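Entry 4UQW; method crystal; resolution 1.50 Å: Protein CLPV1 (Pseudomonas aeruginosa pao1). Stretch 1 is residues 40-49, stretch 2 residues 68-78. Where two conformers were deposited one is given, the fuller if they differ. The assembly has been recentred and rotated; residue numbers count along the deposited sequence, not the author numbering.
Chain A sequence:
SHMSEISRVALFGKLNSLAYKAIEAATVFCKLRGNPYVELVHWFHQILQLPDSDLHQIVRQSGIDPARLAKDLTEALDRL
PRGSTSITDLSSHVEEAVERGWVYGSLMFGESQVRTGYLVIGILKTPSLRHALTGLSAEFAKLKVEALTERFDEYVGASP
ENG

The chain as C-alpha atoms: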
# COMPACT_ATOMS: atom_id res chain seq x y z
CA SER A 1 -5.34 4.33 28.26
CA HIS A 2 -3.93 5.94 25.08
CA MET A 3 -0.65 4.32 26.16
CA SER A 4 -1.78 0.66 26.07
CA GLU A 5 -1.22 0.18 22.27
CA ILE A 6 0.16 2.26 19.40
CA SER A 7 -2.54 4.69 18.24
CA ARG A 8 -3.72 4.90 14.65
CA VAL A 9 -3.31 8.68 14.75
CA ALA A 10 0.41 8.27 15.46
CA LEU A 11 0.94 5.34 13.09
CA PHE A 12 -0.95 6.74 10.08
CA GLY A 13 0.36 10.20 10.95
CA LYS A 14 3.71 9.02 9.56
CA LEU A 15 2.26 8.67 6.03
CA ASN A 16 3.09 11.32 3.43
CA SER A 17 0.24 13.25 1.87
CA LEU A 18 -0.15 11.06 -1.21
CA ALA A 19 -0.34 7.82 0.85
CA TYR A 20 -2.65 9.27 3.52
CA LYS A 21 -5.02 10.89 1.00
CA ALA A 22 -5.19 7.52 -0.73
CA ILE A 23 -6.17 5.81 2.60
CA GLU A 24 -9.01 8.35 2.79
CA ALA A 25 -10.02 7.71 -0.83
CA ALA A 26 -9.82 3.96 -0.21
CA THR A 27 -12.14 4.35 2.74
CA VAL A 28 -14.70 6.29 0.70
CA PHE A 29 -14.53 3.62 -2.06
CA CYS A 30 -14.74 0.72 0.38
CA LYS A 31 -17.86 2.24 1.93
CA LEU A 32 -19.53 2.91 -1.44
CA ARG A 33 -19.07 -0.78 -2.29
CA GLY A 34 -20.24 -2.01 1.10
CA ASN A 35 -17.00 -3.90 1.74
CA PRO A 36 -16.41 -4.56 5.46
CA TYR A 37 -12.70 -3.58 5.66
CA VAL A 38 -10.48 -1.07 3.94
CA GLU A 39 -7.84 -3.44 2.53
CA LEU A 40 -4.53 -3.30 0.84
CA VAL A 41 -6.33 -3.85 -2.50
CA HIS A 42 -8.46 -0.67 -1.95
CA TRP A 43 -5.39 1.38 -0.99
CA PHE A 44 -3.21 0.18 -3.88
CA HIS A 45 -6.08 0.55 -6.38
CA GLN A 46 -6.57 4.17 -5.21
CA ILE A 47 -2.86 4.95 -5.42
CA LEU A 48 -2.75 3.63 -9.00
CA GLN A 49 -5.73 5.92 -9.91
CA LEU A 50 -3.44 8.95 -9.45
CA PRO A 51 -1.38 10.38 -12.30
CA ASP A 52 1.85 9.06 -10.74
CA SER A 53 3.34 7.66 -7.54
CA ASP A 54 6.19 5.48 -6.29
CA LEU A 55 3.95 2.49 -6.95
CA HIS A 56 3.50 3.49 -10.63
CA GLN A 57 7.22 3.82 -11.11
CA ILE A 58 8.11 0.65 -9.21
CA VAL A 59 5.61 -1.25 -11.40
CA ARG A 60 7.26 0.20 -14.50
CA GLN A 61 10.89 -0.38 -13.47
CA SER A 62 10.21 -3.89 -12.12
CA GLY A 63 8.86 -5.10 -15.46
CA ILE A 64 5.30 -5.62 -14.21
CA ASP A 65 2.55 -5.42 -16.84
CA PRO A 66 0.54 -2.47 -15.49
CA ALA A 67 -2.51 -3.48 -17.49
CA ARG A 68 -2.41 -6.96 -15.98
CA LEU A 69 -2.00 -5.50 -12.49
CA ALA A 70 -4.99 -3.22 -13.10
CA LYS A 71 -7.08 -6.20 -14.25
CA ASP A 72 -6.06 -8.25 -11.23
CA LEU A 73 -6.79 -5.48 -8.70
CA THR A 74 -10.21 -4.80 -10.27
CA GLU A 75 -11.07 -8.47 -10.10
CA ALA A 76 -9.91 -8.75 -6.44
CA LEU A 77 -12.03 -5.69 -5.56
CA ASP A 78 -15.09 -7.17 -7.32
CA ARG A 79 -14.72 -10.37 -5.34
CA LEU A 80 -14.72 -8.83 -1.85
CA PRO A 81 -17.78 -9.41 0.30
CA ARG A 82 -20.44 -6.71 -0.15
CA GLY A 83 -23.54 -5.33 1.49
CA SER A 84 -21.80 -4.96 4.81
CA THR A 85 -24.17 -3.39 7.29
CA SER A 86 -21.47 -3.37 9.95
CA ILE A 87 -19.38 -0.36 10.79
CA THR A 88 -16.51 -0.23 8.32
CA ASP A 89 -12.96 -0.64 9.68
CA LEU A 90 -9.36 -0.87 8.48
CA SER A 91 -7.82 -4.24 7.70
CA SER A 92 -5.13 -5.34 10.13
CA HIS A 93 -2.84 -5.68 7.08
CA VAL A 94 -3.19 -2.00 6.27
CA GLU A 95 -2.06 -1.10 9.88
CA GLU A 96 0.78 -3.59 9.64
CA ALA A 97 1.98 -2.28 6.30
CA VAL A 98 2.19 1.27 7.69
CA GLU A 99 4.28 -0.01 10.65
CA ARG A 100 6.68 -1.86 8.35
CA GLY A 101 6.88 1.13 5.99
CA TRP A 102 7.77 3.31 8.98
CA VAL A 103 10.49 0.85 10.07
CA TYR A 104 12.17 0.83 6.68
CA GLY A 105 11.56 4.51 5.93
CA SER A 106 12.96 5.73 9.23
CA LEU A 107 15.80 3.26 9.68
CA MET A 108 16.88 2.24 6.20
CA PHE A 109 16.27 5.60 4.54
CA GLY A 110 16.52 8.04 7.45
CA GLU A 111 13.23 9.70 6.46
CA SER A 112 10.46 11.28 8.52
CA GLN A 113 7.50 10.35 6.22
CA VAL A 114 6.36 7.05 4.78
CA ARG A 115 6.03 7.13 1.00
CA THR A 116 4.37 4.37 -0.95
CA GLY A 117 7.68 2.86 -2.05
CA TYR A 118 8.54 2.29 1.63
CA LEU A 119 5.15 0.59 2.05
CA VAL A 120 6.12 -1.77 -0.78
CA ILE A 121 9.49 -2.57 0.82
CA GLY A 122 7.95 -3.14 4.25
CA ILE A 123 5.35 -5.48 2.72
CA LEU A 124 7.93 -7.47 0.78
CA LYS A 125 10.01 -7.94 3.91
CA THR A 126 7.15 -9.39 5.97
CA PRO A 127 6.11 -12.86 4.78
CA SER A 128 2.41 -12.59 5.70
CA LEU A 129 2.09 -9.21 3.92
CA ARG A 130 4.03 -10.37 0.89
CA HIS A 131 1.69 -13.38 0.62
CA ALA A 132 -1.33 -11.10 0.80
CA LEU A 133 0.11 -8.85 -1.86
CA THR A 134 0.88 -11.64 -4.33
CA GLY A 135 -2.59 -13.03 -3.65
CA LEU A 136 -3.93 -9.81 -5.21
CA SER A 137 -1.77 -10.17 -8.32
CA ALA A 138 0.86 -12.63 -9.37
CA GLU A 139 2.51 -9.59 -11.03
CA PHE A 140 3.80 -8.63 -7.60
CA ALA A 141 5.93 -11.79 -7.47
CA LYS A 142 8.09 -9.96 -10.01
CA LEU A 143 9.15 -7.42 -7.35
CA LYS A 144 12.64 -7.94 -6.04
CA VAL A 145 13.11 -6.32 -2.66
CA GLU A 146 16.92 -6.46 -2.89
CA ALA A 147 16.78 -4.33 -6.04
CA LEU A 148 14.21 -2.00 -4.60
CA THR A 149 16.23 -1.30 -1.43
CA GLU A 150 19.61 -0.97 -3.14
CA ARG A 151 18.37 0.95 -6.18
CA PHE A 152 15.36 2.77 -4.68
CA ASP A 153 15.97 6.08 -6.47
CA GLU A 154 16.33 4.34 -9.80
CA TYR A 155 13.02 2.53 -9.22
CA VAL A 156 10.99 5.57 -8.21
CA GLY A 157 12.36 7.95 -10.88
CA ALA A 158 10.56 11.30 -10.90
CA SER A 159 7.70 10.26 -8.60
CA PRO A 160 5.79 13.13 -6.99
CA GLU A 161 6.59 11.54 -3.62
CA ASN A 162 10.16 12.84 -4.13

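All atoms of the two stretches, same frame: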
# COMPACT_ATOMS: atom_id res chain seq x y z
N LEU A 40 -5.62 -3.67 1.71
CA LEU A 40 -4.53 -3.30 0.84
C LEU A 40 -5.00 -3.13 -0.63
O LEU A 40 -4.53 -2.22 -1.33
CB LEU A 40 -3.43 -4.34 0.89
CG LEU A 40 -2.63 -4.47 2.17
CD1 LEU A 40 -1.67 -5.69 2.06
CD2 LEU A 40 -1.85 -3.22 2.45
N VAL A 41 -5.94 -3.99 -1.09
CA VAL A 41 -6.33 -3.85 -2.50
C VAL A 41 -7.04 -2.48 -2.74
O VAL A 41 -6.80 -1.84 -3.78
CB VAL A 41 -7.22 -5.04 -2.93
CG1 VAL A 41 -8.56 -5.05 -2.19
CG2 VAL A 41 -7.47 -4.97 -4.45
N HIS A 42 -7.85 -2.00 -1.78
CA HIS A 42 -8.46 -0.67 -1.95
C HIS A 42 -7.40 0.41 -2.03
O HIS A 42 -7.50 1.35 -2.81
CB HIS A 42 -9.41 -0.32 -0.78
CG HIS A 42 -10.61 -1.20 -0.65
ND1 HIS A 42 -10.70 -2.11 0.37
CD2 HIS A 42 -11.76 -1.28 -1.36
CE1 HIS A 42 -11.88 -2.72 0.31
NE2 HIS A 42 -12.53 -2.24 -0.73
N TRP A 43 -6.41 0.32 -1.14
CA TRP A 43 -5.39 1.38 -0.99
C TRP A 43 -4.55 1.42 -2.27
O TRP A 43 -4.31 2.49 -2.86
CB TRP A 43 -4.51 1.05 0.20
CG TRP A 43 -3.67 2.22 0.67
CD1 TRP A 43 -3.75 3.50 0.24
CD2 TRP A 43 -2.72 2.14 1.71
NE1 TRP A 43 -2.84 4.28 0.98
CE2 TRP A 43 -2.25 3.46 1.92
CE3 TRP A 43 -2.29 1.10 2.56
CZ2 TRP A 43 -1.27 3.74 2.90
CZ3 TRP A 43 -1.35 1.36 3.54
CH2 TRP A 43 -0.85 2.70 3.70
N PHE A 44 -4.08 0.23 -2.70
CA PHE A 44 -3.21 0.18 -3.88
C PHE A 44 -4.01 0.58 -5.15
O PHE A 44 -3.48 1.29 -6.03
CB PHE A 44 -2.60 -1.22 -4.04
CG PHE A 44 -1.35 -1.38 -3.25
CD1 PHE A 44 -1.28 -0.86 -1.99
CD2 PHE A 44 -0.23 -2.04 -3.76
CE1 PHE A 44 -0.13 -1.00 -1.21
CE2 PHE A 44 0.94 -2.16 -2.98
CZ PHE A 44 0.97 -1.65 -1.73
N HIS A 45 -5.27 0.12 -5.25
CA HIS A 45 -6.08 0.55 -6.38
C HIS A 45 -6.20 2.12 -6.41
O HIS A 45 -6.03 2.75 -7.47
CB HIS A 45 -7.45 -0.14 -6.31
CG HIS A 45 -8.42 0.42 -7.29
ND1 HIS A 45 -8.49 0.02 -8.61
CD2 HIS A 45 -9.32 1.41 -7.14
CE1 HIS A 45 -9.45 0.70 -9.22
NE2 HIS A 45 -9.96 1.56 -8.35
N GLN A 46 -6.42 2.72 -5.25
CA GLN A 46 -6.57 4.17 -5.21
C GLN A 46 -5.27 4.88 -5.52
O GLN A 46 -5.27 5.93 -6.22
CB GLN A 46 -7.11 4.64 -3.84
CG GLN A 46 -8.61 4.36 -3.72
CD GLN A 46 -9.47 5.08 -4.71
OE1 GLN A 46 -9.30 6.27 -5.03
NE2 GLN A 46 -10.37 4.33 -5.26
N ILE A 47 -4.15 4.34 -5.08
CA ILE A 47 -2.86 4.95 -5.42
C ILE A 47 -2.64 4.90 -6.93
O ILE A 47 -2.22 5.93 -7.53
CB ILE A 47 -1.69 4.22 -4.66
CG1 ILE A 47 -1.74 4.53 -3.17
CG2 ILE A 47 -0.31 4.58 -5.30
CD1 ILE A 47 -0.95 3.50 -2.32
N LEU A 48 -3.01 3.79 -7.57
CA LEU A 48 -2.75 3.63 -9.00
C LEU A 48 -3.73 4.46 -9.84
O LEU A 48 -3.51 4.60 -11.05
CB LEU A 48 -2.83 2.14 -9.36
CG LEU A 48 -1.56 1.47 -8.81
CD1 LEU A 48 -1.78 -0.03 -8.83
CD2 LEU A 48 -0.34 1.83 -9.61
N GLN A 49 -4.80 5.00 -9.21
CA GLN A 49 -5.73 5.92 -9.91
C GLN A 49 -5.15 7.32 -10.12
O GLN A 49 -5.65 8.06 -10.98
CB GLN A 49 -7.05 6.05 -9.15
CG GLN A 49 -7.93 4.80 -9.19
CD GLN A 49 -8.57 4.62 -10.56
OE1 GLN A 49 -8.04 3.91 -11.41
NE2 GLN A 49 -9.71 5.27 -10.78
N ARG A 68 -2.05 -5.74 -16.68
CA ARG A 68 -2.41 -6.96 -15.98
C ARG A 68 -2.70 -6.69 -14.51
O ARG A 68 -3.64 -7.21 -13.91
CB ARG A 68 -1.32 -8.01 -16.14
CG ARG A 68 -1.56 -9.27 -15.29
CD ARG A 68 -2.56 -10.15 -15.93
NE ARG A 68 -2.26 -10.46 -17.32
CZ ARG A 68 -3.10 -11.07 -18.13
NH1 ARG A 68 -4.30 -11.47 -17.66
NH2 ARG A 68 -2.74 -11.27 -19.36
N LEU A 69 -1.84 -5.86 -13.89
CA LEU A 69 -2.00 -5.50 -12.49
C LEU A 69 -3.35 -4.83 -12.32
O LEU A 69 -4.06 -5.17 -11.37
CB LEU A 69 -0.82 -4.57 -12.02
CG LEU A 69 -1.01 -4.03 -10.60
CD1 LEU A 69 -1.15 -5.21 -9.64
CD2 LEU A 69 0.23 -3.14 -10.31
N ALA A 70 -3.70 -3.92 -13.23
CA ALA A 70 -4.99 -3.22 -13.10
C ALA A 70 -6.16 -4.21 -13.16
O ALA A 70 -7.12 -4.13 -12.37
CB ALA A 70 -5.13 -2.18 -14.18
N LYS A 71 -6.06 -5.17 -14.08
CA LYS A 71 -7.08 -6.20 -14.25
C LYS A 71 -7.20 -7.03 -12.95
O LYS A 71 -8.31 -7.35 -12.44
CB LYS A 71 -6.75 -7.11 -15.44
CG LYS A 71 -7.71 -8.24 -15.70
CD LYS A 71 -7.26 -8.97 -16.95
CE LYS A 71 -8.25 -10.00 -17.41
NZ LYS A 71 -8.39 -11.05 -16.37
N ASP A 72 -6.05 -7.43 -12.42
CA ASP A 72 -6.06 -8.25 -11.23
C ASP A 72 -6.64 -7.50 -10.02
O ASP A 72 -7.37 -8.11 -9.22
CB ASP A 72 -4.63 -8.71 -10.90
CG ASP A 72 -4.12 -9.79 -11.88
OD1 ASP A 72 -4.92 -10.42 -12.63
OD2 ASP A 72 -2.88 -10.01 -11.97
N LEU A 73 -6.29 -6.22 -9.85
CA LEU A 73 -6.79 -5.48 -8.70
C LEU A 73 -8.28 -5.27 -8.82
O LEU A 73 -9.01 -5.39 -7.80
CB LEU A 73 -6.08 -4.12 -8.54
CG LEU A 73 -4.58 -4.26 -8.25
CD1 LEU A 73 -4.03 -2.82 -8.14
CD2 LEU A 73 -4.32 -5.02 -6.95
N THR A 74 -8.76 -4.98 -10.02
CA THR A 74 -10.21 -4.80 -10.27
C THR A 74 -10.96 -6.07 -9.93
O THR A 74 -12.01 -6.08 -9.26
CB THR A 74 -10.49 -4.42 -11.72
OG1 THR A 74 -9.97 -3.12 -11.98
CG2 THR A 74 -11.98 -4.47 -11.98
N GLU A 75 -10.43 -7.20 -10.40
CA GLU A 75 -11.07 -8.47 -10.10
C GLU A 75 -11.06 -8.81 -8.59
O GLU A 75 -12.11 -9.26 -8.05
CB GLU A 75 -10.44 -9.59 -10.95
CG GLU A 75 -10.76 -9.32 -12.43
CD GLU A 75 -10.24 -10.40 -13.38
OE1 GLU A 75 -9.66 -11.37 -12.85
OE2 GLU A 75 -10.42 -10.26 -14.63
N ALA A 76 -9.95 -8.55 -7.89
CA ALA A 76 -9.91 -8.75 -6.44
C ALA A 76 -10.93 -7.86 -5.74
O ALA A 76 -11.61 -8.29 -4.79
CB ALA A 76 -8.48 -8.47 -5.91
N LEU A 77 -11.04 -6.60 -6.17
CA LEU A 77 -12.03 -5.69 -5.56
C LEU A 77 -13.44 -6.24 -5.74
O LEU A 77 -14.26 -6.21 -4.80
CB LEU A 77 -11.98 -4.31 -6.21
CG LEU A 77 -10.82 -3.48 -5.74
CD1 LEU A 77 -10.66 -2.32 -6.75
CD2 LEU A 77 -11.03 -2.96 -4.34
N ASP A 78 -13.73 -6.71 -6.96
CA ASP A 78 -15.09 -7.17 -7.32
C ASP A 78 -15.46 -8.42 -6.55
O ASP A 78 -16.64 -8.74 -6.40
CB ASP A 78 -15.22 -7.42 -8.84
CG ASP A 78 -15.34 -6.12 -9.63
OD1 ASP A 78 -15.62 -5.07 -9.02
OD2 ASP A 78 -15.13 -6.11 -10.87
O HOH W 1 -7.00 -1.67 -10.82

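The two helices cross at 139° between their N-to-C directions, closer to antiparallel than parallel, so walking forward along stretch 2 means walking backward along stretch 1. No direct hydrogen bond joins them; the direct contact is mainly apolar packing, which suits helices whose backbone polar groups are largely satisfied internally.

L69 comes first, buried and pointing toward stretch 1, where an apolar side chain suits packing against L48: its CD2 lies 4.0 Å from CD1 of L48. Next, A70 contributes through its backbone: a water donates to A70 O at 2.9 Å and also hydrogen-bonds H45 ND1 at 3.2 Å, linking the helices at the more exposed margin.

L73 occupies the point of nearest backbone register, opposite V41. Its branched end reaches two partners: CD1 lies 3.7 Å from L48 CD1, while CD2 lies 4.0 Å from V41 CG2. Leucine is long enough to span both.

A76 points toward stretch 1, and its CB, the whole of its side chain, lies 3.9 Å from V41 CG2, a short apolar side chain meeting a branched one. L77, which buries the most area here, starts out sideways, but its end turns in. Its long, branched side chain lets CD1 sit over one face of the H45 ring, 3.8 Å from the centroid, a CH-pi contact, while CD2 packs 3.9 Å from V41 CG1 and 3.5 Å from H42 CD2.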